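Local atomic coordinates of DNA repair protein RecN (Deinococcus radiodurans, PDB entry 4ABY), a protein that probably takes part in recombinational repair of DNA double-strand breaks as an SMC-like ATPase, of which this crystal holds the head domain. Residues A[86-91]-A[117-122]; A[168-173]-A[232-237]; A[354-359]-A[395-400]. All coordinates share one frame; numbering follows the deposited sequence.

Interaction 1 (A[86-91]-A[117-122]); sequences GRANHD and ASRRLS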
loop_
_atom_site.group_PDB
_atom_site.type_symbol
_atom_site.label_atom_id
_atom_site.label_comp_id
_atom_site.label_asym_id
_atom_site.label_seq_id
_atom_site.Cartn_x
_atom_site.Cartn_y
_atom_site.Cartn_z
ATOM N N GLY A 86 1.384 5.856 12.197
ATOM C CA GLY A 86 0.118 6.520 11.961
ATOM C C GLY A 86 -0.368 7.377 13.120
ATOM O O GLY A 86 0.304 7.518 14.142
ATOM N N ARG A 87 -1.551 7.956 12.946
ATOM C CA ARG A 87 -2.176 8.777 13.970
ATOM C C ARG A 87 -2.199 8.047 15.297
ATOM O O ARG A 87 -2.195 6.820 15.335
ATOM C CB ARG A 87 -3.603 9.109 13.544
ATOM C CG ARG A 87 -4.418 9.867 14.570
ATOM C CD ARG A 87 -5.748 10.277 13.972
ATOM N NE ARG A 87 -5.558 10.938 12.684
ATOM C CZ ARG A 87 -5.709 10.341 11.506
ATOM N NH1 ARG A 87 -6.066 9.062 11.446
ATOM N NH2 ARG A 87 -5.507 11.025 10.387
ATOM N N ALA A 88 -2.214 8.803 16.389
ATOM C CA ALA A 88 -2.336 8.212 17.714
ATOM C C ALA A 88 -3.805 8.142 18.100
ATOM O O ALA A 88 -4.271 8.894 18.959
ATOM C CB ALA A 88 -1.557 9.014 18.731
ATOM N N ASN A 89 -4.529 7.236 17.450
ATOM C CA ASN A 89 -5.962 7.104 17.657
ATOM C C ASN A 89 -6.282 6.387 18.960
ATOM O O ASN A 89 -6.160 5.167 19.053
ATOM C CB ASN A 89 -6.590 6.360 16.483
ATOM C CG ASN A 89 -8.094 6.399 16.511
ATOM O OD1 ASN A 89 -8.693 6.989 17.408
ATOM N ND2 ASN A 89 -8.720 5.777 15.520
ATOM N N HIS A 90 -6.703 7.148 19.964
ATOM C CA HIS A 90 -7.006 6.580 21.273
ATOM C C HIS A 90 -8.294 5.771 21.292
ATOM O O HIS A 90 -8.576 5.067 22.261
ATOM C CB HIS A 90 -7.040 7.676 22.335
ATOM C CG HIS A 90 -5.682 8.057 22.837
ATOM N ND1 HIS A 90 -4.674 8.481 22.001
ATOM C CD2 HIS A 90 -5.166 8.069 24.088
ATOM C CE1 HIS A 90 -3.591 8.738 22.715
ATOM N NE2 HIS A 90 -3.864 8.497 23.982
ATOM N N ASP A 91 -9.070 5.871 20.220
ATOM C CA ASP A 91 -10.285 5.077 20.086
ATOM C C ASP A 91 -9.915 3.600 19.977
ATOM O O ASP A 91 -10.716 2.716 20.285
ATOM C CB ASP A 91 -11.079 5.508 18.848
ATOM C CG ASP A 91 -11.415 6.993 18.845
ATOM O OD1 ASP A 91 -11.105 7.680 19.845
ATOM O OD2 ASP A 91 -11.989 7.473 17.838
ATOM N N ALA A 117 9.463 -3.498 16.028
ATOM C CA ALA A 117 8.972 -2.138 16.174
ATOM C C ALA A 117 7.743 -2.212 17.063
ATOM O O ALA A 117 7.032 -3.215 17.058
ATOM C CB ALA A 117 8.617 -1.548 14.822
ATOM N N SER A 118 7.496 -1.169 17.840
ATOM C CA SER A 118 6.323 -1.169 18.696
ATOM C C SER A 118 5.702 0.213 18.820
ATOM O O SER A 118 6.366 1.232 18.623
ATOM C CB SER A 118 6.656 -1.724 20.080
ATOM O OG SER A 118 7.125 -0.702 20.939
ATOM N N ARG A 119 4.415 0.225 19.146
ATOM C CA ARG A 119 3.677 1.455 19.359
ATOM C C ARG A 119 2.779 1.253 20.570
ATOM O O ARG A 119 1.972 0.330 20.596
ATOM C CB ARG A 119 2.846 1.782 18.119
ATOM C CG ARG A 119 2.092 3.098 18.181
ATOM C CD ARG A 119 3.031 4.287 18.207
ATOM N NE ARG A 119 2.313 5.529 17.938
ATOM C CZ ARG A 119 2.077 5.996 16.717
ATOM N NH1 ARG A 119 2.509 5.328 15.656
ATOM N NH2 ARG A 119 1.415 7.133 16.554
ATOM N N ARG A 120 2.943 2.101 21.582
ATOM C CA ARG A 120 2.131 2.029 22.794
ATOM C C ARG A 120 1.295 3.286 22.934
ATOM O O ARG A 120 1.820 4.393 22.892
ATOM C CB ARG A 120 3.017 1.878 24.032
ATOM C CG ARG A 120 2.245 1.830 25.341
ATOM C CD ARG A 120 3.175 1.756 26.547
ATOM N NE ARG A 120 3.826 3.036 26.815
ATOM C CZ ARG A 120 3.294 4.006 27.559
ATOM N NH1 ARG A 120 2.100 3.841 28.114
ATOM N NH2 ARG A 120 3.954 5.142 27.749
ATOM N N LEU A 121 -0.012 3.120 23.094
ATOM C CA LEU A 121 -0.884 4.257 23.332
ATOM C C LEU A 121 -1.408 4.215 24.753
ATOM O O LEU A 121 -1.858 3.178 25.227
ATOM C CB LEU A 121 -2.044 4.268 22.345
ATOM C CG LEU A 121 -1.670 4.608 20.908
ATOM C CD1 LEU A 121 -2.928 4.710 20.072
ATOM C CD2 LEU A 121 -0.885 5.905 20.861
ATOM N N SER A 122 -1.341 5.349 25.435
ATOM C CA SER A 122 -1.767 5.415 26.820
ATOM C C SER A 122 -3.014 6.267 26.950
ATOM O O SER A 122 -3.110 7.337 26.353
ATOM C CB SER A 122 -0.649 5.980 27.691
ATOM O OG SER A 122 -1.074 6.112 29.033
#
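H90 and L121 bring the two backbones to 6.9 Å between CA atoms, and from G86 to H90 the loop runs within 23° of the direction of strand residues R119 to S122. Three side chains bridge the gap. R119 reaches from the strand to the loop with CG anti to the backbone N (chi1 -176°) and a bend at chi2, and its NH2 gives a hydrogen bond to G86 O at 2.7 Å, coming in almost on the extension of the carbonyl bond. L82 O, at the end of helix 69-83, takes a weak hydrogen bond from NH1 of the same guanidinium. Further along, L121 sets both methyls against the loop: CD2 lies 3.8 Å from A88 CB, and CD1 packs against the peptide carbonyl of N89. H90 holds the other end. Its ND1 donates to A88 O at 3.1 Å, with that oxygen in the ring plane; its NE2 makes a weak bond to S122 O. A88 is the centre of an inverse gamma turn. An Asx turn, D91 N to N89 OD1, shapes the step into the 3-10 segment that follows. This is the loop after helix 69-83, which begins within the predicted ATP-binding P-loop, laid over the antiparallel sheet of the head; the side chain of N89 is about 8 Å from that of K73. Polar bonds to main-chain carbonyls thus flank a small apolar patch. If both H90 nitrogens donate, the ring may carry positive charge, which the two carbonyl oxygens at its edge would favour; the weak NE2 bond leaves this uncertain.

Interaction 2 (A[168-173]-A[232-237]); sequences GLLDRR and AARERE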
loop_
_atom_site.group_PDB
_atom_site.type_symbol
_atom_site.label_atom_id
_atom_site.label_comp_id
_atom_site.label_asym_id
_atom_site.label_seq_id
_atom_site.Cartn_x
_atom_site.Cartn_y
_atom_site.Cartn_z
ATOM N N GLY A 168 8.023 9.243 -9.709
ATOM C CA GLY A 168 8.961 8.141 -9.792
ATOM C C GLY A 168 8.485 7.053 -10.730
ATOM O O GLY A 168 9.275 6.476 -11.473
ATOM N N LEU A 169 7.186 6.780 -10.691
ATOM C CA LEU A 169 6.581 5.765 -11.542
ATOM C C LEU A 169 7.003 5.934 -12.992
ATOM O O LEU A 169 7.343 4.962 -13.665
ATOM C CB LEU A 169 5.055 5.824 -11.442
ATOM C CG LEU A 169 4.356 4.926 -10.419
ATOM C CD1 LEU A 169 5.061 4.946 -9.072
ATOM C CD2 LEU A 169 2.901 5.338 -10.274
ATOM N N LEU A 170 6.981 7.176 -13.466
ATOM C CA LEU A 170 7.282 7.470 -14.861
ATOM C C LEU A 170 8.780 7.624 -15.089
ATOM O O LEU A 170 9.306 7.199 -16.114
ATOM C CB LEU A 170 6.545 8.735 -15.303
ATOM C CG LEU A 170 6.600 9.118 -16.785
ATOM C CD1 LEU A 170 6.204 7.945 -17.670
ATOM C CD2 LEU A 170 5.706 10.318 -17.048
ATOM N N ASP A 171 9.464 8.222 -14.122
ATOM C CA ASP A 171 10.882 8.518 -14.274
ATOM C C ASP A 171 11.781 7.284 -14.259
ATOM O O ASP A 171 12.929 7.356 -14.700
ATOM C CB ASP A 171 11.342 9.538 -13.228
ATOM C CG ASP A 171 10.994 10.964 -13.615
ATOM O OD1 ASP A 171 10.128 11.146 -14.497
ATOM O OD2 ASP A 171 11.588 11.902 -13.042
ATOM N N ARG A 172 11.275 6.162 -13.756
ATOM C CA ARG A 172 12.064 4.930 -13.768
ATOM C C ARG A 172 11.845 4.148 -15.059
ATOM O O ARG A 172 12.291 3.008 -15.195
ATOM C CB ARG A 172 11.829 4.067 -12.520
ATOM C CG ARG A 172 10.405 3.576 -12.295
ATOM C CD ARG A 172 10.284 2.958 -10.897
ATOM N NE ARG A 172 8.899 2.757 -10.465
ATOM C CZ ARG A 172 8.319 1.567 -10.326
ATOM N NH1 ARG A 172 8.997 0.453 -10.584
ATOM N NH2 ARG A 172 7.055 1.486 -9.923
ATOM N N ARG A 173 11.166 4.792 -16.007
ATOM C CA ARG A 173 10.986 4.259 -17.352
ATOM C C ARG A 173 11.896 5.006 -18.318
ATOM O O ARG A 173 12.074 4.600 -19.467
ATOM C CB ARG A 173 9.532 4.411 -17.794
ATOM C CG ARG A 173 8.529 3.787 -16.842
ATOM C CD ARG A 173 8.542 2.265 -16.925
ATOM N NE ARG A 173 7.642 1.772 -17.962
ATOM C CZ ARG A 173 7.042 0.586 -17.924
ATOM N NH1 ARG A 173 7.247 -0.235 -16.897
ATOM N NH2 ARG A 173 6.232 0.224 -18.913
ATOM N N ALA A 232 10.091 15.100 -22.994
ATOM C CA ALA A 232 9.784 14.387 -24.228
ATOM C C ALA A 232 9.776 12.881 -23.998
ATOM O O ALA A 232 8.927 12.167 -24.526
ATOM C CB ALA A 232 10.784 14.749 -25.305
ATOM N N ALA A 233 10.733 12.405 -23.210
ATOM C CA ALA A 233 10.812 10.996 -22.875
ATOM C C ALA A 233 9.640 10.626 -21.988
ATOM O O ALA A 233 9.024 9.580 -22.164
ATOM C CB ALA A 233 12.117 10.694 -22.176
ATOM N N ARG A 234 9.338 11.493 -21.029
ATOM C CA ARG A 234 8.209 11.274 -20.134
ATOM C C ARG A 234 6.923 11.067 -20.929
ATOM O O ARG A 234 6.281 10.023 -20.823
ATOM C CB ARG A 234 8.066 12.439 -19.152
ATOM C CG ARG A 234 9.094 12.421 -18.027
ATOM C CD ARG A 234 9.018 13.679 -17.178
ATOM N NE ARG A 234 9.825 13.577 -15.964
ATOM C CZ ARG A 234 10.066 14.592 -15.138
ATOM N NH1 ARG A 234 9.567 15.793 -15.399
ATOM N NH2 ARG A 234 10.808 14.409 -14.054
ATOM N N GLU A 235 6.557 12.059 -21.736
ATOM C CA GLU A 235 5.366 11.959 -22.576
ATOM C C GLU A 235 5.433 10.753 -23.508
ATOM O O GLU A 235 4.410 10.141 -23.814
ATOM C CB GLU A 235 5.164 13.239 -23.387
ATOM C CG GLU A 235 4.560 14.397 -22.600
ATOM C CD GLU A 235 4.584 15.707 -23.378
ATOM O OE1 GLU A 235 5.586 15.964 -24.079
ATOM O OE2 GLU A 235 3.608 16.484 -23.284
ATOM N N ARG A 236 6.639 10.419 -23.957
ATOM C CA ARG A 236 6.833 9.294 -24.860
ATOM C C ARG A 236 6.491 7.980 -24.173
ATOM O O ARG A 236 5.758 7.159 -24.721
ATOM C CB ARG A 236 8.278 9.251 -25.353
ATOM C CG ARG A 236 8.585 8.100 -26.302
ATOM C CD ARG A 236 10.089 7.929 -26.510
ATOM N NE ARG A 236 10.729 7.211 -25.408
ATOM C CZ ARG A 236 11.909 7.535 -24.885
ATOM N NH1 ARG A 236 12.582 8.575 -25.356
ATOM N NH2 ARG A 236 12.417 6.824 -23.887
ATOM N N GLU A 237 7.023 7.793 -22.968
ATOM C CA GLU A 237 6.881 6.535 -22.249
ATOM C C GLU A 237 5.622 6.470 -21.396
ATOM O O GLU A 237 5.344 5.447 -20.778
ATOM C CB GLU A 237 8.108 6.289 -21.375
ATOM C CG GLU A 237 9.363 5.968 -22.159
ATOM C CD GLU A 237 9.244 4.672 -22.935
ATOM O OE1 GLU A 237 9.284 3.592 -22.301
ATOM O OE2 GLU A 237 9.111 4.735 -24.178
#
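Where helix 163-171 ends, it leans on the long helix 214-249, which, with helix 175-197, is consistent with the base of the antiparallel coiled-coil arm of an SMC-like head. L170 and D171, in the last turn of the shorter helix, both meet R234. The arginine runs extended from CG to NE and presents one side of its guanidinium to the aspartate: NE bonds D171 OD1 at 2.9 Å and NH2 bonds D171 OD2 at 2.8 Å. Both oxygens are met on the syn side, and the two flat groups are nearly coplanar, 19° apart, so this two-pronged salt bridge restrains the carboxylate from turning. An alanine in place of R234 would probably leave the D171 carboxylate without its mate across the contact and open a gap beside L170 CD2 where the arginine CG had packed. L170 itself has CG anti to its backbone N (chi1 -173°), and its CD2 touches R234 CB at 3.8 Å while CD1 lies over the backbone at R234 O and E237 C. Beyond the helix end, R173 CB meets E237 CB at 4.3 Å. Their charged ends are not in contact; E237 OE2 forms a salt bridge with R236 NE, 3.2 Å away and almost straight. R234 NH2 also makes a weak bond to Y272 O, and NH1 a weak one to S275 O. L170 and R234 touch V277 of strand 276-282, with F261 and L263 of strand 258-266 alongside, and R173 reaches L312 of helix 298-312, so the joint sits on the two-stranded sheet.

Interaction 3 (A[354-359]-A[395-400]); sequences HLAQIA and RMLSGN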
loop_
_atom_site.group_PDB
_atom_site.type_symbol
_atom_site.label_atom_id
_atom_site.label_comp_id
_atom_site.label_asym_id
_atom_site.label_seq_id
_atom_site.Cartn_x
_atom_site.Cartn_y
_atom_site.Cartn_z
ATOM N N HIS A 354 -14.269 -11.137 2.664
ATOM C CA HIS A 354 -15.505 -11.877 2.921
ATOM C C HIS A 354 -15.903 -12.718 1.714
ATOM O O HIS A 354 -16.926 -13.396 1.727
ATOM C CB HIS A 354 -16.644 -10.932 3.314
ATOM C CG HIS A 354 -16.894 -9.839 2.323
ATOM N ND1 HIS A 354 -16.207 -8.644 2.345
ATOM C CD2 HIS A 354 -17.764 -9.755 1.287
ATOM C CE1 HIS A 354 -16.637 -7.872 1.362
ATOM N NE2 HIS A 354 -17.581 -8.523 0.705
ATOM N N LEU A 355 -15.074 -12.672 0.678
ATOM C CA LEU A 355 -15.325 -13.397 -0.564
ATOM C C LEU A 355 -14.501 -14.674 -0.636
ATOM O O LEU A 355 -13.279 -14.638 -0.530
ATOM C CB LEU A 355 -14.993 -12.513 -1.767
ATOM C CG LEU A 355 -15.834 -11.249 -1.956
ATOM C CD1 LEU A 355 -15.285 -10.402 -3.094
ATOM C CD2 LEU A 355 -17.281 -11.623 -2.204
ATOM N N ALA A 356 -15.173 -15.803 -0.831
ATOM C CA ALA A 356 -14.489 -17.088 -0.903
ATOM C C ALA A 356 -13.480 -17.131 -2.043
ATOM O O ALA A 356 -12.471 -17.826 -1.955
ATOM C CB ALA A 356 -15.490 -18.216 -1.039
ATOM N N GLN A 357 -13.754 -16.391 -3.113
ATOM C CA GLN A 357 -12.851 -16.351 -4.256
ATOM C C GLN A 357 -11.463 -15.890 -3.832
ATOM O O GLN A 357 -10.451 -16.470 -4.232
ATOM C CB GLN A 357 -13.388 -15.427 -5.348
ATOM C CG GLN A 357 -14.631 -15.941 -6.042
ATOM C CD GLN A 357 -15.890 -15.706 -5.237
ATOM O OE1 GLN A 357 -16.038 -14.675 -4.580
ATOM N NE2 GLN A 357 -16.811 -16.660 -5.293
ATOM N N ILE A 358 -11.423 -14.848 -3.012
ATOM C CA ILE A 358 -10.161 -14.290 -2.563
ATOM C C ILE A 358 -9.478 -15.182 -1.532
ATOM O O ILE A 358 -8.282 -15.446 -1.630
ATOM C CB ILE A 358 -10.358 -12.879 -2.000
ATOM C CG1 ILE A 358 -10.986 -11.984 -3.072
ATOM C CG2 ILE A 358 -9.036 -12.306 -1.513
ATOM C CD1 ILE A 358 -11.240 -10.570 -2.620
ATOM N N ALA A 359 -10.241 -15.651 -0.550
ATOM C CA ALA A 359 -9.696 -16.491 0.514
ATOM C C ALA A 359 -9.027 -17.741 -0.044
ATOM O O ALA A 359 -7.944 -18.127 0.394
ATOM C CB ALA A 359 -10.785 -16.872 1.497
ATOM N N ARG A 395 -18.494 -22.428 3.695
ATOM C CA ARG A 395 -19.295 -21.525 4.538
ATOM C C ARG A 395 -19.357 -20.111 3.969
ATOM O O ARG A 395 -20.361 -19.424 4.133
ATOM C CB ARG A 395 -18.769 -21.443 5.987
ATOM C CG ARG A 395 -19.330 -20.218 6.764
ATOM C CD ARG A 395 -18.703 -19.996 8.154
ATOM N NE ARG A 395 -17.642 -18.983 8.190
ATOM C CZ ARG A 395 -17.793 -17.715 7.805
ATOM N NH1 ARG A 395 -18.954 -17.293 7.320
ATOM N NH2 ARG A 395 -16.780 -16.861 7.884
HETATM N N MSE A 396 -18.284 -19.660 3.326
HETATM C CA MSE A 396 -18.264 -18.281 2.838
HETATM C C MSE A 396 -19.135 -18.111 1.580
HETATM O O MSE A 396 -19.711 -17.043 1.346
HETATM C CB MSE A 396 -16.825 -17.769 2.604
HETATM C CG MSE A 396 -15.961 -17.695 3.862
HETATM SE SE MSE A 396 -14.109 -17.278 3.486
HETATM C CE MSE A 396 -14.219 -15.390 3.130
ATOM N N LEU A 397 -19.236 -19.175 0.787
ATOM C CA LEU A 397 -20.125 -19.206 -0.373
ATOM C C LEU A 397 -21.568 -19.450 0.061
ATOM O O LEU A 397 -22.432 -18.570 -0.061
ATOM C CB LEU A 397 -19.699 -20.322 -1.328
ATOM C CG LEU A 397 -18.244 -20.423 -1.803
ATOM C CD1 LEU A 397 -17.842 -21.838 -2.147
ATOM C CD2 LEU A 397 -18.024 -19.533 -2.989
ATOM N N SER A 398 -21.795 -20.616 0.635
ATOM C CA SER A 398 -23.098 -21.044 1.085
ATOM C C SER A 398 -23.419 -20.820 2.529
ATOM O O SER A 398 -24.441 -21.246 2.984
ATOM C CB SER A 398 -23.213 -22.522 0.854
ATOM O OG SER A 398 -21.998 -23.127 1.178
ATOM N N GLY A 399 -22.559 -20.202 3.297
ATOM C CA GLY A 399 -22.939 -20.053 4.669
ATOM C C GLY A 399 -23.321 -21.399 5.244
ATOM O O GLY A 399 -24.399 -21.557 5.755
ATOM N N ASN A 400 -22.445 -22.380 5.112
ATOM C CA ASN A 400 -22.611 -23.698 5.685
ATOM C C ASN A 400 -22.501 -24.745 4.630
ATOM O O ASN A 400 -22.981 -24.552 3.546
ATOM C CB ASN A 400 -23.914 -23.764 6.435
ATOM C CG ASN A 400 -23.867 -22.956 7.698
ATOM O OD1 ASN A 400 -22.789 -22.702 8.226
ATOM N ND2 ASN A 400 -25.024 -22.519 8.177
#
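L355 O takes two main-chain N-H groups, A359 N at 3.2 Å and, more weakly, I358 N, while on the other side of the same residue L355 N lies against the terminal methyl CE of M396. Those bonds start the short helix 356-359, with L355 at its N-cap position. What comes across from helix 387-398 is apolar. M396, a selenomethionine, sets CG anti to its carbonyl carbon (chi1 -63°) and bends at chi3 (76°), which swings CE toward the main chain ahead of the helix: CE stands 3.5 Å from H354 C and close to H354 O. Nearer the root of the side chain, M396 SE lies 3.9 Å from A359 CB, and M396 CB meets A356 CB at the same separation. The selenomethionine therefore lies alongside the first turn, with A356 against its root and A359, one turn on, against its selenium. Strand 348-352 leads through T353 to H354, which probably corresponds to the switch histidine of the H-loop in ABC-type ATPases. Consistent with that role, its side chain is about 4 Å from that of T69, a predicted ATP-binding residue. The backbone N of H354 is hydrogen-bonded to D325 OD2. L397 supplies the second apolar contact, one residue on. Its CD2 touches A356 CB at 3.5 Å, with CG close behind, so A356 is met by both M396 and L397. The same CD2 branch also meets the amide end of Q357, where NE2 is 3.9 Å away and the two side chains slant across one another. L412 of helix 403-413 touches A356, Q357 and L397, and A359 O accepts a hydrogen bond from R389 NH2.

Read from the N terminus, the three contacts follow in series; none nests inside or crosses another. Interaction 1 closes the first loop, bringing the chain that leaves helix 69-83 back over the antiparallel sheet at strand 116-122, with strand 99-105 in between. Interaction 2 spans the helical excursion that holds helix 175-197, joining helix 163-171 to helix 214-249; it lies on the opposite side of the chain's centre from both others. Interaction 3 closes the last loop, around strands 364-373 and 376-383, and ties the end of strand 348-352 in the mixed sheet to the C-terminal helices. The centres of interactions 1 and 3 are 33 Å apart, and no two contacts touch.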